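PDB 4K9Q: benzoylformate Decarboxylase from Polynucleobacter necessarius, which probably catalyses the decarboxylation of benzoylformate to benzaldehyde and carbon dioxide, using thiamine diphosphate and magnesium. Local coordinates for residues Pro240-Gly248 and Asn332-Met340; Ser197-Ile208 and Ile261-Ala272. All coordinates share one frame; numbering follows the deposited sequence.

Contact 1 of 2, residues Pro240-Gly248 and Asn332-Met340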
loop_
_atom_site.group_PDB
_atom_site.type_symbol
_atom_site.label_atom_id
_atom_site.label_comp_id
_atom_site.label_asym_id
_atom_site.label_seq_id
_atom_site.Cartn_x
_atom_site.Cartn_y
_atom_site.Cartn_z
ATOM N N PRO A 240 22.070 35.336 -2.496
ATOM C CA PRO A 240 22.306 36.398 -1.506
ATOM C C PRO A 240 21.238 37.485 -1.603
ATOM O O PRO A 240 21.016 38.063 -2.671
ATOM C CB PRO A 240 23.681 36.955 -1.897
ATOM C CG PRO A 240 23.919 36.487 -3.309
ATOM C CD PRO A 240 23.218 35.158 -3.403
ATOM N N GLU A 241 20.571 37.762 -0.490
ATOM C CA GLU A 241 19.361 38.577 -0.546
ATOM C C GLU A 241 19.632 40.082 -0.548
ATOM O O GLU A 241 18.704 40.892 -0.678
ATOM C CB GLU A 241 18.387 38.153 0.558
ATOM C CG GLU A 241 17.995 36.683 0.368
ATOM C CD GLU A 241 16.996 36.166 1.380
ATOM O OE1 GLU A 241 16.897 36.736 2.490
ATOM O OE2 GLU A 241 16.312 35.169 1.053
ATOM N N ASP A 242 20.901 40.453 -0.410
ATOM C CA ASP A 242 21.284 41.853 -0.585
ATOM C C ASP A 242 21.997 42.097 -1.930
ATOM O O ASP A 242 22.461 43.205 -2.202
ATOM C CB ASP A 242 22.127 42.346 0.596
ATOM C CG ASP A 242 23.363 41.502 0.827
ATOM O OD1 ASP A 242 23.517 40.458 0.149
ATOM O OD2 ASP A 242 24.182 41.875 1.693
ATOM N N HIS A 243 22.064 41.073 -2.769
ATOM C CA HIS A 243 22.661 41.213 -4.095
ATOM C C HIS A 243 21.779 42.135 -4.940
ATOM O O HIS A 243 20.548 42.049 -4.886
ATOM C CB HIS A 243 22.785 39.841 -4.757
ATOM C CG HIS A 243 23.631 39.833 -5.991
ATOM N ND1 HIS A 243 23.184 40.305 -7.207
ATOM C CD2 HIS A 243 24.896 39.398 -6.199
ATOM C CE1 HIS A 243 24.139 40.163 -8.110
ATOM N NE2 HIS A 243 25.188 39.613 -7.524
ATOM N N PRO A 244 22.401 43.037 -5.720
ATOM C CA PRO A 244 21.634 44.001 -6.522
ATOM C C PRO A 244 20.591 43.366 -7.441
ATOM O O PRO A 244 19.590 44.006 -7.761
ATOM C CB PRO A 244 22.710 44.712 -7.351
ATOM C CG PRO A 244 23.955 43.875 -7.206
ATOM C CD PRO A 244 23.850 43.250 -5.850
ATOM N N LEU A 245 20.815 42.127 -7.861
ATOM C CA LEU A 245 19.874 41.476 -8.759
ATOM C C LEU A 245 18.678 40.871 -8.021
ATOM O O LEU A 245 17.654 40.563 -8.637
ATOM C CB LEU A 245 20.580 40.410 -9.604
ATOM C CG LEU A 245 21.616 40.904 -10.615
ATOM C CD1 LEU A 245 22.232 39.726 -11.357
ATOM C CD2 LEU A 245 20.972 41.867 -11.599
ATOM N N PHE A 246 18.798 40.711 -6.705
ATOM C CA PHE A 246 17.768 39.988 -5.961
ATOM C C PHE A 246 16.529 40.834 -5.723
ATOM O O PHE A 246 16.623 41.940 -5.183
ATOM C CB PHE A 246 18.292 39.482 -4.624
ATOM C CG PHE A 246 17.292 38.640 -3.892
ATOM C CD1 PHE A 246 16.988 37.362 -4.344
ATOM C CD2 PHE A 246 16.654 39.120 -2.762
ATOM C CE1 PHE A 246 16.064 36.582 -3.677
ATOM C CE2 PHE A 246 15.729 38.340 -2.089
ATOM C CZ PHE A 246 15.433 37.074 -2.548
ATOM N N GLN A 247 15.371 40.305 -6.104
ATOM C CA GLN A 247 14.124 41.061 -6.028
ATOM C C GLN A 247 13.306 40.775 -4.770
ATOM O O GLN A 247 12.633 41.663 -4.245
ATOM C CB GLN A 247 13.282 40.815 -7.275
ATOM C CG GLN A 247 14.027 41.133 -8.568
ATOM C CD GLN A 247 14.429 42.595 -8.655
ATOM O OE1 GLN A 247 13.580 43.486 -8.636
ATOM N NE2 GLN A 247 15.731 42.850 -8.733
ATOM N N GLY A 248 13.366 39.536 -4.291
ATOM C CA GLY A 248 12.644 39.137 -3.092
ATOM C C GLY A 248 12.105 37.722 -3.239
ATOM O O GLY A 248 12.507 37.003 -4.149
ATOM N N ASN A 332 20.958 45.846 -17.576
ATOM C CA ASN A 332 19.703 46.170 -18.247
ATOM C C ASN A 332 18.674 46.827 -17.329
ATOM O O ASN A 332 17.476 46.544 -17.416
ATOM C CB ASN A 332 19.107 44.920 -18.902
ATOM C CG ASN A 332 19.026 43.748 -17.946
ATOM O OD1 ASN A 332 19.304 43.885 -16.754
ATOM N ND2 ASN A 332 18.640 42.587 -18.462
ATOM N N ASN A 333 19.152 47.713 -16.462
ATOM C CA ASN A 333 18.290 48.432 -15.524
ATOM C C ASN A 333 17.364 47.525 -14.702
ATOM O O ASN A 333 16.220 47.879 -14.419
ATOM C CB ASN A 333 17.508 49.555 -16.226
ATOM C CG ASN A 333 16.190 49.084 -16.816
ATOM O OD1 ASN A 333 15.117 49.453 -16.336
ATOM N ND2 ASN A 333 16.262 48.278 -17.869
ATOM N N THR A 334 17.869 46.353 -14.322
ATOM C CA THR A 334 17.191 45.531 -13.325
ATOM C C THR A 334 17.098 46.320 -12.023
ATOM O O THR A 334 18.109 46.807 -11.515
ATOM C CB THR A 334 17.946 44.218 -13.061
ATOM O OG1 THR A 334 17.846 43.374 -14.214
ATOM C CG2 THR A 334 17.355 43.496 -11.857
ATOM N N PRO A 335 15.883 46.455 -11.477
ATOM C CA PRO A 335 15.731 47.309 -10.291
ATOM C C PRO A 335 16.392 46.746 -9.031
ATOM O O PRO A 335 16.607 45.542 -8.918
ATOM C CB PRO A 335 14.212 47.407 -10.120
ATOM C CG PRO A 335 13.659 46.220 -10.808
ATOM C CD PRO A 335 14.598 45.913 -11.949
ATOM N N GLN A 336 16.727 47.639 -8.104
ATOM C CA GLN A 336 17.281 47.268 -6.809
ATOM C C GLN A 336 16.147 47.245 -5.793
ATOM O O GLN A 336 15.359 48.188 -5.727
ATOM C CB GLN A 336 18.313 48.308 -6.378
ATOM C CG GLN A 336 19.750 47.832 -6.411
ATOM C CD GLN A 336 20.258 47.488 -5.030
ATOM O OE1 GLN A 336 19.480 47.392 -4.077
ATOM N NE2 GLN A 336 21.569 47.308 -4.907
ATOM N N ARG A 337 16.062 46.186 -4.991
ATOM C CA ARG A 337 14.993 46.109 -3.993
ATOM C C ARG A 337 15.116 47.248 -2.985
ATOM O O ARG A 337 16.224 47.730 -2.702
ATOM C CB ARG A 337 14.954 44.735 -3.286
ATOM C CG ARG A 337 15.981 44.520 -2.202
ATOM C CD ARG A 337 15.918 43.087 -1.608
ATOM N NE ARG A 337 14.802 42.861 -0.673
ATOM C CZ ARG A 337 14.797 41.895 0.249
ATOM N NH1 ARG A 337 15.837 41.079 0.342
ATOM N NH2 ARG A 337 13.762 41.734 1.072
ATOM N N SER A 338 13.973 47.670 -2.452
ATOM C CA SER A 338 13.914 48.740 -1.465
ATOM C C SER A 338 14.698 48.352 -0.231
ATOM O O SER A 338 14.726 47.176 0.143
ATOM C CB SER A 338 12.469 48.998 -1.043
ATOM O OG SER A 338 11.638 49.265 -2.154
ATOM N N PRO A 339 15.334 49.336 0.422
ATOM C CA PRO A 339 15.957 49.058 1.716
ATOM C C PRO A 339 14.922 48.623 2.747
ATOM O O PRO A 339 13.724 48.910 2.605
ATOM C CB PRO A 339 16.546 50.409 2.135
ATOM C CG PRO A 339 16.627 51.207 0.901
ATOM C CD PRO A 339 15.537 50.726 -0.014
ATOM N N MET A 340 15.402 47.947 3.785
ATOM C CA MET A 340 14.570 47.553 4.905
ATOM C C MET A 340 13.834 48.775 5.428
ATOM O O MET A 340 14.434 49.847 5.587
ATOM C CB MET A 340 15.440 46.952 6.007
ATOM C CG MET A 340 14.659 46.485 7.226
ATOM S SD MET A 340 15.741 46.190 8.623
ATOM C CE MET A 340 16.181 47.863 9.091
HETATM O O HOH W 1 15.356 38.901 2.218
HETATM O O HOH W 2 22.573 45.696 -3.282
HETATM O O HOH W 3 18.053 44.171 -5.223
HETATM O O HOH W 4 19.993 45.779 -9.730
#
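The side-chain amide nitrogen of Gln247 donates to two backbone carbonyls. Across the contact NE2 reaches Pro335 O at 2.8 Å, and the N-H points almost straight at it (178°). Within its own segment NE2 bonds Leu245 O at 3.0 Å, from above that carbonyl's plane. Both acceptors lie in the plane of the amide, so its rotation is well fixed. Gln247 belongs to strand 246-249, an edge strand of the parallel, Rossmann-like sheet of the central domain. The loop between helix 315-323 and helix 352-361 runs past this edge without adding a strand.

Arg337 makes the second polar link. Its CG sits between the backbone N and the carbonyl carbon (chi1 79°), and the chain runs alongside the Phe246 side chain. NH1 bonds Glu241 O at 3.0 Å, close to the guanidinium plane. The same NH1 meets the edge of the Phe246 ring, 3.7 Å from CE2. The ring and guanidinium planes are 63° apart, so this is not a face-on stack. NH1 also donates to a water that bonds Glu241 OE1; that carboxylate oxygen takes a direct bond from Ile386 N as well. NH2 bonds Gln381 O, which ties the loop to helix 377-383 as well.

Water fills in between the backbones. One molecule accepts from Arg337 N and lies 2.7 Å from Phe246 O. Another lies near both Pro244 O and Thr334 O. On the exposed flank Gln336 bends back, and its NE2 rests 3.7 Å from Pro244 CB. Thr334 CG2 lies against Gln247 NE2. Apolar contact is slight. The Thr334 and Leu245 side chains cross at about a right angle, with Thr334 CG2 4.0 Å from Leu245 CD2.

Contact 2 of 2, residues Ser197-Ile208 and Ile261-Ala272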
loop_
_atom_site.group_PDB
_atom_site.type_symbol
_atom_site.label_atom_id
_atom_site.label_comp_id
_atom_site.label_asym_id
_atom_site.label_seq_id
_atom_site.Cartn_x
_atom_site.Cartn_y
_atom_site.Cartn_z
ATOM N N SER A 197 16.326 34.914 -25.520
ATOM C CA SER A 197 15.331 35.693 -24.786
ATOM C C SER A 197 15.731 37.159 -24.649
ATOM O O SER A 197 16.916 37.484 -24.588
ATOM C CB SER A 197 15.083 35.081 -23.402
ATOM O OG SER A 197 16.189 35.298 -22.547
ATOM N N LYS A 198 14.728 38.031 -24.583
ATOM C CA LYS A 198 14.953 39.472 -24.487
ATOM C C LYS A 198 15.128 39.916 -23.040
ATOM O O LYS A 198 15.971 40.762 -22.726
ATOM C CB LYS A 198 13.776 40.234 -25.104
ATOM C CG LYS A 198 13.587 40.030 -26.602
ATOM C CD LYS A 198 14.677 40.726 -27.411
ATOM C CE LYS A 198 15.719 39.738 -27.905
ATOM N NZ LYS A 198 15.107 38.711 -28.800
ATOM N N ASN A 199 14.319 39.341 -22.158
ATOM C CA ASN A 199 14.257 39.799 -20.779
ATOM C C ASN A 199 13.993 38.637 -19.829
ATOM O O ASN A 199 12.919 38.550 -19.233
ATOM C CB ASN A 199 13.146 40.840 -20.642
ATOM C CG ASN A 199 13.306 41.706 -19.410
ATOM O OD1 ASN A 199 14.342 41.678 -18.738
ATOM N ND2 ASN A 199 12.284 42.499 -19.115
ATOM N N PRO A 200 14.966 37.729 -19.695
ATOM C CA PRO A 200 14.771 36.539 -18.857
ATOM C C PRO A 200 14.656 36.894 -17.376
ATOM O O PRO A 200 15.195 37.911 -16.931
ATOM C CB PRO A 200 16.047 35.728 -19.104
ATOM C CG PRO A 200 17.067 36.747 -19.493
ATOM C CD PRO A 200 16.312 37.768 -20.292
ATOM N N LEU A 201 13.936 36.065 -16.629
ATOM C CA LEU A 201 13.823 36.233 -15.184
ATOM C C LEU A 201 14.170 34.910 -14.518
ATOM O O LEU A 201 13.748 33.849 -14.974
ATOM C CB LEU A 201 12.406 36.694 -14.809
ATOM C CG LEU A 201 12.020 36.790 -13.325
ATOM C CD1 LEU A 201 11.045 37.946 -13.070
ATOM C CD2 LEU A 201 11.423 35.463 -12.858
ATOM N N LEU A 202 14.963 34.973 -13.455
ATOM C CA LEU A 202 15.413 33.766 -12.771
ATOM C C LEU A 202 14.641 33.543 -11.479
ATOM O O LEU A 202 14.423 34.479 -10.713
ATOM C CB LEU A 202 16.910 33.856 -12.476
ATOM C CG LEU A 202 17.863 33.845 -13.666
ATOM C CD1 LEU A 202 19.269 34.176 -13.215
ATOM C CD2 LEU A 202 17.831 32.488 -14.320
ATOM N N ILE A 203 14.222 32.300 -11.253
ATOM C CA ILE A 203 13.608 31.908 -9.987
ATOM C C ILE A 203 14.450 30.776 -9.419
ATOM O O ILE A 203 14.595 29.730 -10.049
ATOM C CB ILE A 203 12.157 31.442 -10.171
ATOM C CG1 ILE A 203 11.313 32.573 -10.769
ATOM C CG2 ILE A 203 11.568 30.963 -8.824
ATOM C CD1 ILE A 203 9.884 32.165 -11.058
ATOM N N TYR A 204 15.028 30.994 -8.242
ATOM C CA TYR A 204 15.922 30.001 -7.630
ATOM C C TYR A 204 15.254 29.324 -6.432
ATOM O O TYR A 204 14.608 29.985 -5.615
ATOM C CB TYR A 204 17.214 30.664 -7.142
ATOM C CG TYR A 204 18.246 30.992 -8.199
ATOM C CD1 TYR A 204 17.993 30.797 -9.552
ATOM C CD2 TYR A 204 19.487 31.501 -7.831
ATOM C CE1 TYR A 204 18.959 31.101 -10.515
ATOM C CE2 TYR A 204 20.452 31.806 -8.780
ATOM C CZ TYR A 204 20.184 31.605 -10.116
ATOM O OH TYR A 204 21.156 31.911 -11.040
ATOM N N GLY A 205 15.419 28.011 -6.334
ATOM C CA GLY A 205 14.918 27.256 -5.202
ATOM C C GLY A 205 16.022 26.566 -4.429
ATOM O O GLY A 205 17.213 26.671 -4.757
ATOM N N SER A 206 15.624 25.822 -3.404
ATOM C CA SER A 206 16.574 25.344 -2.409
ATOM C C SER A 206 17.478 24.172 -2.793
ATOM O O SER A 206 18.359 23.826 -2.018
ATOM C CB SER A 206 15.852 25.066 -1.095
ATOM O OG SER A 206 15.257 26.274 -0.644
ATOM N N ASP A 207 17.289 23.581 -3.973
ATOM C CA ASP A 207 18.257 22.587 -4.452
ATOM C C ASP A 207 19.636 23.242 -4.506
ATOM O O ASP A 207 20.664 22.589 -4.293
ATOM C CB ASP A 207 17.917 22.066 -5.859
ATOM C CG ASP A 207 16.674 21.183 -5.901
ATOM O OD1 ASP A 207 16.062 20.903 -4.838
ATOM O OD2 ASP A 207 16.317 20.761 -7.034
ATOM N N ILE A 208 19.651 24.544 -4.785
ATOM C CA ILE A 208 20.895 25.299 -4.863
ATOM C C ILE A 208 21.606 25.313 -3.505
ATOM O O ILE A 208 22.833 25.230 -3.427
ATOM C CB ILE A 208 20.636 26.731 -5.396
ATOM C CG1 ILE A 208 20.278 26.675 -6.888
ATOM C CG2 ILE A 208 21.844 27.653 -5.151
ATOM C CD1 ILE A 208 19.656 27.962 -7.389
ATOM N N ILE A 261 5.889 38.422 -11.804
ATOM C CA ILE A 261 6.900 38.105 -12.814
ATOM C C ILE A 261 6.533 38.629 -14.206
ATOM O O ILE A 261 7.204 38.324 -15.190
ATOM C CB ILE A 261 7.229 36.576 -12.842
ATOM C CG1 ILE A 261 5.990 35.755 -13.223
ATOM C CG2 ILE A 261 7.795 36.134 -11.477
ATOM C CD1 ILE A 261 6.280 34.259 -13.498
ATOM N N GLN A 262 5.475 39.429 -14.284
ATOM C CA GLN A 262 5.077 40.035 -15.554
ATOM C C GLN A 262 6.199 40.877 -16.167
ATOM O O GLN A 262 7.019 41.453 -15.451
ATOM C CB GLN A 262 3.821 40.889 -15.374
ATOM C CG GLN A 262 2.547 40.083 -15.194
ATOM C CD GLN A 262 1.322 40.962 -15.020
ATOM O OE1 GLN A 262 1.435 42.170 -14.795
ATOM N NE2 GLN A 262 0.140 40.359 -15.123
ATOM N N GLY A 263 6.237 40.938 -17.497
ATOM C CA GLY A 263 7.202 41.774 -18.188
ATOM C C GLY A 263 8.458 41.043 -18.630
ATOM O O GLY A 263 9.413 41.664 -19.107
ATOM N N HIS A 264 8.459 39.721 -18.469
ATOM C CA HIS A 264 9.617 38.907 -18.824
ATOM C C HIS A 264 9.197 37.770 -19.745
ATOM O O HIS A 264 8.231 37.059 -19.462
ATOM C CB HIS A 264 10.284 38.384 -17.556
ATOM C CG HIS A 264 10.778 39.474 -16.661
ATOM N ND1 HIS A 264 12.034 40.029 -16.785
ATOM C CD2 HIS A 264 10.173 40.136 -15.647
ATOM C CE1 HIS A 264 12.186 40.976 -15.877
ATOM N NE2 HIS A 264 11.072 41.062 -15.173
ATOM N N ASP A 265 9.906 37.610 -20.859
ATOM C CA ASP A 265 9.495 36.628 -21.866
ATOM C C ASP A 265 9.866 35.189 -21.513
ATOM O O ASP A 265 9.179 34.248 -21.909
ATOM C CB ASP A 265 10.020 36.996 -23.263
ATOM C CG ASP A 265 11.532 37.164 -23.314
ATOM O OD1 ASP A 265 12.164 37.368 -22.256
ATOM O OD2 ASP A 265 12.087 37.110 -24.435
ATOM N N LEU A 266 10.951 35.020 -20.769
ATOM C CA LEU A 266 11.398 33.681 -20.408
ATOM C C LEU A 266 11.555 33.578 -18.896
ATOM O O LEU A 266 12.248 34.388 -18.285
ATOM C CB LEU A 266 12.725 33.350 -21.110
ATOM C CG LEU A 266 13.304 31.962 -20.851
ATOM C CD1 LEU A 266 12.361 30.904 -21.389
ATOM C CD2 LEU A 266 14.682 31.825 -21.475
ATOM N N ILE A 267 10.905 32.583 -18.297
ATOM C CA ILE A 267 11.032 32.356 -16.852
ATOM C C ILE A 267 11.922 31.130 -16.638
ATOM O O ILE A 267 11.608 30.040 -17.110
ATOM C CB ILE A 267 9.659 32.118 -16.182
ATOM C CG1 ILE A 267 8.656 33.214 -16.574
ATOM C CG2 ILE A 267 9.805 32.035 -14.663
ATOM C CD1 ILE A 267 9.150 34.610 -16.329
ATOM N N VAL A 268 13.043 31.321 -15.953
ATOM C CA VAL A 268 14.012 30.254 -15.755
ATOM C C VAL A 268 14.052 29.836 -14.280
ATOM O O VAL A 268 14.565 30.567 -13.426
ATOM C CB VAL A 268 15.417 30.682 -16.220
ATOM C CG1 VAL A 268 16.405 29.522 -16.082
ATOM C CG2 VAL A 268 15.376 31.160 -17.671
ATOM N N VAL A 269 13.502 28.661 -13.985
ATOM C CA VAL A 269 13.423 28.176 -12.608
ATOM C C VAL A 269 14.497 27.131 -12.345
ATOM O O VAL A 269 14.505 26.074 -12.981
ATOM C CB VAL A 269 12.043 27.540 -12.332
ATOM C CG1 VAL A 269 11.915 27.147 -10.860
ATOM C CG2 VAL A 269 10.917 28.499 -12.752
ATOM N N ILE A 270 15.399 27.413 -11.409
ATOM C CA ILE A 270 16.479 26.480 -11.102
ATOM C C ILE A 270 16.388 25.971 -9.664
ATOM O O ILE A 270 16.490 26.754 -8.717
ATOM C CB ILE A 270 17.866 27.126 -11.361
ATOM C CG1 ILE A 270 17.967 27.583 -12.823
ATOM C CG2 ILE A 270 18.987 26.139 -11.053
ATOM C CD1 ILE A 270 19.276 28.259 -13.145
ATOM N N GLY A 271 16.181 24.664 -9.506
ATOM C CA GLY A 271 16.248 24.033 -8.191
ATOM C C GLY A 271 14.987 24.144 -7.345
ATOM O O GLY A 271 15.044 24.143 -6.103
ATOM N N ALA A 272 13.843 24.222 -8.014
ATOM C CA ALA A 272 12.567 24.419 -7.336
ATOM C C ALA A 272 11.428 23.681 -8.019
ATOM O O ALA A 272 11.467 23.445 -9.229
ATOM C CB ALA A 272 12.233 25.904 -7.300
#
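Leu201 and Ile267 pair in register at the centre of the parallel sheet. Strands 201-204 and 266-270 are the first and fourth in chain order, and they adjoin where the Rossmann-like order switches direction. Their axes approach to 4.6 Å. A ladder of backbone bonds links the strands, from Leu201 N on Leu266 O to Gly205 N on Ile270 O; in it Val268 N meets Leu201 O at 2.8 Å.

The strand core is tight and apolar. On one face Ile203 CD1 packs on Ile267 CG2 at 3.6 Å. On the other, Leu202 CD2 meets Val268 CB at 3.6 Å, with Phe220 of helix 214-224 nearby. Beyond the strands Asp207 N bonds Gly271 O on a lone pair. The Asp207 carboxylate turns to Lys89 and Arg210. Gly271 CA lies against the Asp207 side chain.

The other end is polar and partly open to solvent. There His264 joins the two regimes. Its ND1 donates to Asn199 O at 3.0 Å, from above the carbonyl plane, while Leu201 CD1 lies over one ring face, a CH-pi contact 3.8 Å from the centroid. Replacing His264 with an alanine would probably leave Asn199 O without this donor and open a gap beside Leu201 CD1. Asn199 ND2 adds a weak bond to Gly263 O.

With chi1 at 56° the Asp265 carboxylate swings over to the loop after helix 184-196, where OD2 takes Lys198 N at 2.8 Å through its syn lone pair. OD1 takes Asn199 N at 2.9 Å. Two N-H groups thus face one carboxylate, which probably favours its ionised form.

Overall arrangement
Contacts 1 and 2 reach the same parallel sheet of the central domain. Contact 2 joins two neighbouring inner strands, and contact 1 lies at the edge strand 246-249. Strand 228-230 runs between strand 246-249 and strand 201-204, and it bonds to both. Pro227, just before it, touches Gln247 and Thr334 of contact 1 and His264 of contact 2. The two centres are 15 Å apart, and the nearest atoms come to about 4 Å without touching. The four segments alternate along the chain. Both contacts lie away from the thiamine diphosphate pocket and from the magnesium ligands Asp429, Asn456 and Glu458.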